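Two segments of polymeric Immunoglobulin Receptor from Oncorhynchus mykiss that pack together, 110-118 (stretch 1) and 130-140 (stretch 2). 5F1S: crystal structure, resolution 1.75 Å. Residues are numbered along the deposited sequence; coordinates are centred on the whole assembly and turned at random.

Stretch 1 (110-118) VIQGLSVVN
Stretch 2 130-140: TVQCLYSQGYR

The two stretches form a short antiparallel β-ladder, held chiefly by backbone hydrogen bonds and closed at one end by a glycine–serine clasp. Strand 114-116 runs against strand 130-135 with 150° between their N-to-C directions and a closest axial approach of 4.6 Å. Ser115 and Leu134 are the hydrogen-bonded pair (CA–CA 5.1 Å): Ser115 N donates to Leu134 O at 3.0 Å, and Leu134 N to Ser115 O at 2.8 Å. On either side lie the non-hydrogen-bonded pairs Leu114–Tyr135 (CA–CA 4.3 Å) and Val116–Cys133. Extended backbones (Leu114 phi/psi -128/153, Ser115 -144/173, Leu134 -101/149) alternate the side chains between faces. Beyond the strand, Val117 turns to -60/-57, yet its N still reaches Gln132 O at 3.3 Å. One water accepts from both Asn118 N (3.1 Å) and Gln132 N (3.2 Å), extending the link.

At the other end, Gly113 N donates to Ser136 OG at 3.0 Å, while Ser136 N donates to Gly113 O at 2.9 Å. The p rotamer of Ser136 (chi1 64°) places its small hydroxyl where a backbone amide needs an acceptor. Gly113 adopts 139/-143, where a CB would jam against the preceding carbonyl; glycine alone fits comfortably. Its CA also lies 3.6 Å from Tyr139 CE2, the Tyr139 side chain (chi1 m, chi2 -77°) being brought round by a 3-10 segment, 137-139, where Tyr139 N donates back to Ser136 O, just before the segment, at 3.0 Å.

Leu114 (m, chi2 80°), Val116, Cys133 and Tyr135 share one face. Leu114 CG meets Tyr135 CB at 3.9 Å, and Val116 CG2 (chi1 p) meets Val131 CG1 (chi1 t) at 4.0 Å, apolar contacts in which the branched Leu114 packs on the Tyr135 methylene and two valine methyls meet. Ser115 (p) and Leu134 (m, t) occupy the opposite face, where compact Ser115 OG approaches Leu134 CB at 3.5 Å. Val117 (t) sets CG2 4.2 Å from Leu134 CD1.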

# COMPACT_ATOMS: atom_id res chain seq x y z
N VAL A 110 -9.37 1.19 1.97
CA VAL A 110 -8.61 0.12 2.60
C VAL A 110 -9.12 -1.18 2.01
O VAL A 110 -10.29 -1.52 2.17
CB VAL A 110 -8.76 0.13 4.12
CG1 VAL A 110 -7.84 -0.94 4.73
CG2 VAL A 110 -8.37 1.46 4.68
N ILE A 111 -8.24 -1.91 1.34
CA ILE A 111 -8.68 -3.02 0.50
C ILE A 111 -8.21 -4.35 1.05
O ILE A 111 -7.13 -4.48 1.65
CB ILE A 111 -8.19 -2.83 -0.95
CG1 ILE A 111 -6.73 -2.68 -1.02
CG2 ILE A 111 -8.83 -1.56 -1.54
CD1 ILE A 111 -6.22 -2.46 -2.49
N GLN A 112 -8.99 -5.38 0.76
CA GLN A 112 -8.64 -6.75 1.10
C GLN A 112 -8.29 -7.51 -0.17
O GLN A 112 -9.05 -7.46 -1.14
CB GLN A 112 -9.79 -7.41 1.83
CG GLN A 112 -10.22 -6.65 3.09
CD GLN A 112 -11.42 -7.28 3.76
OE1 GLN A 112 -12.41 -7.63 3.10
NE2 GLN A 112 -11.36 -7.38 5.08
N GLY A 113 -7.16 -8.18 -0.15
CA GLY A 113 -6.67 -8.96 -1.25
C GLY A 113 -5.19 -8.81 -1.44
O GLY A 113 -4.42 -8.72 -0.46
N LEU A 114 -4.76 -8.79 -2.71
CA LEU A 114 -3.36 -8.84 -3.06
C LEU A 114 -3.03 -7.70 -4.01
O LEU A 114 -3.92 -7.22 -4.74
CB LEU A 114 -2.92 -10.16 -3.74
CG LEU A 114 -2.87 -11.36 -2.77
CD1 LEU A 114 -4.24 -11.90 -2.56
CD2 LEU A 114 -1.94 -12.40 -3.34
N SER A 115 -1.78 -7.28 -4.00
CA SER A 115 -1.29 -6.32 -5.00
C SER A 115 0.15 -6.67 -5.35
O SER A 115 0.77 -7.53 -4.73
CB SER A 115 -1.36 -4.88 -4.49
OG SER A 115 -0.40 -4.71 -3.47
N VAL A 116 0.70 -6.00 -6.34
CA VAL A 116 2.06 -6.31 -6.74
C VAL A 116 2.82 -5.03 -6.92
O VAL A 116 2.27 -4.03 -7.40
CB VAL A 116 2.07 -7.19 -8.00
CG1 VAL A 116 1.47 -6.45 -9.18
CG2 VAL A 116 3.44 -7.68 -8.30
N VAL A 117 4.08 -5.04 -6.46
CA VAL A 117 4.92 -3.85 -6.57
C VAL A 117 5.06 -3.46 -8.03
O VAL A 117 4.68 -2.35 -8.44
CB VAL A 117 6.29 -4.08 -5.91
CG1 VAL A 117 7.22 -2.91 -6.20
CG2 VAL A 117 6.18 -4.30 -4.35
N ASN A 118 5.55 -4.38 -8.86
CA ASN A 118 5.67 -4.12 -10.29
C ASN A 118 4.95 -5.24 -11.04
O ASN A 118 5.39 -6.39 -10.97
CB ASN A 118 7.14 -4.04 -10.70
CG ASN A 118 7.34 -3.63 -12.16
OD1 ASN A 118 6.43 -3.10 -12.82
ND2 ASN A 118 8.56 -3.88 -12.68
N THR A 130 12.82 -11.20 -9.44
CA THR A 130 11.97 -11.39 -8.28
C THR A 130 10.70 -10.57 -8.43
O THR A 130 10.72 -9.44 -8.92
CB THR A 130 12.65 -11.01 -7.01
OG1 THR A 130 12.98 -9.63 -7.07
CG2 THR A 130 13.88 -11.89 -6.85
N VAL A 131 9.60 -11.18 -8.06
CA VAL A 131 8.27 -10.58 -8.03
C VAL A 131 7.91 -10.44 -6.57
O VAL A 131 8.04 -11.41 -5.81
CB VAL A 131 7.25 -11.47 -8.75
CG1 VAL A 131 5.84 -10.89 -8.66
CG2 VAL A 131 7.63 -11.74 -10.21
N GLN A 132 7.43 -9.27 -6.17
CA GLN A 132 7.05 -9.06 -4.78
C GLN A 132 5.53 -8.92 -4.71
O GLN A 132 4.97 -7.91 -5.15
CB GLN A 132 7.72 -7.86 -4.14
CG GLN A 132 7.47 -7.94 -2.59
CD GLN A 132 8.34 -7.00 -1.77
OE1 GLN A 132 9.27 -6.38 -2.29
NE2 GLN A 132 8.05 -6.92 -0.49
N CYS A 133 4.88 -9.95 -4.19
CA CYS A 133 3.44 -9.98 -4.06
C CYS A 133 3.07 -9.53 -2.65
O CYS A 133 3.51 -10.13 -1.67
CB CYS A 133 2.89 -11.37 -4.29
SG CYS A 133 3.61 -12.39 -5.68
N LEU A 134 2.24 -8.52 -2.56
CA LEU A 134 1.79 -7.98 -1.29
C LEU A 134 0.40 -8.50 -0.96
O LEU A 134 -0.40 -8.76 -1.85
CB LEU A 134 1.74 -6.46 -1.34
CG LEU A 134 3.00 -5.81 -1.92
CD1 LEU A 134 2.74 -4.30 -1.99
CD2 LEU A 134 4.18 -6.07 -1.02
N TYR A 135 0.11 -8.65 0.34
CA TYR A 135 -1.22 -9.10 0.68
C TYR A 135 -1.71 -8.49 1.99
O TYR A 135 -0.92 -8.07 2.82
CB TYR A 135 -1.28 -10.63 0.77
CG TYR A 135 -0.37 -11.23 1.76
CD1 TYR A 135 -0.71 -11.29 3.11
CD2 TYR A 135 0.83 -11.74 1.38
CE1 TYR A 135 0.13 -11.87 4.03
CE2 TYR A 135 1.70 -12.32 2.30
CZ TYR A 135 1.32 -12.39 3.62
OH TYR A 135 2.17 -12.97 4.53
N SER A 136 -3.03 -8.39 2.11
CA SER A 136 -3.67 -7.78 3.26
C SER A 136 -3.76 -8.77 4.42
O SER A 136 -3.54 -9.99 4.26
CB SER A 136 -5.05 -7.27 2.91
OG SER A 136 -5.93 -8.32 2.55
N GLN A 137 -4.14 -8.24 5.58
CA GLN A 137 -3.91 -8.95 6.84
C GLN A 137 -4.64 -10.28 6.90
O GLN A 137 -4.18 -11.21 7.57
CB GLN A 137 -4.34 -8.12 8.07
CG GLN A 137 -5.80 -7.86 8.08
CD GLN A 137 -6.24 -6.84 9.13
OE1 GLN A 137 -5.45 -5.99 9.55
NE2 GLN A 137 -7.52 -6.89 9.51
N GLY A 138 -5.76 -10.38 6.22
CA GLY A 138 -6.54 -11.59 6.30
C GLY A 138 -5.94 -12.77 5.59
O GLY A 138 -6.50 -13.87 5.70
N TYR A 139 -4.85 -12.58 4.83
CA TYR A 139 -4.22 -13.67 4.10
C TYR A 139 -2.95 -14.18 4.76
O TYR A 139 -2.23 -15.00 4.18
CB TYR A 139 -3.96 -13.23 2.65
CG TYR A 139 -5.28 -13.03 1.92
CD1 TYR A 139 -6.01 -14.10 1.47
CD2 TYR A 139 -5.83 -11.77 1.75
CE1 TYR A 139 -7.22 -13.95 0.85
CE2 TYR A 139 -7.05 -11.59 1.14
CZ TYR A 139 -7.74 -12.70 0.68
OH TYR A 139 -8.96 -12.58 0.07
N ARG A 140 -2.64 -13.72 5.97
CA ARG A 140 -1.38 -14.09 6.60
C ARG A 140 -1.22 -15.61 6.70
O ARG A 140 -0.11 -16.14 6.49
CB ARG A 140 -1.26 -13.43 7.97
CG ARG A 140 -0.86 -11.97 7.85
CD ARG A 140 -1.03 -11.19 9.12
NE ARG A 140 -0.60 -9.81 8.90
CZ ARG A 140 -1.00 -8.77 9.62
NH1 ARG A 140 -1.86 -8.95 10.63
NH2 ARG A 140 -0.55 -7.56 9.32
O HOH W 1 6.88 -7.17 -8.58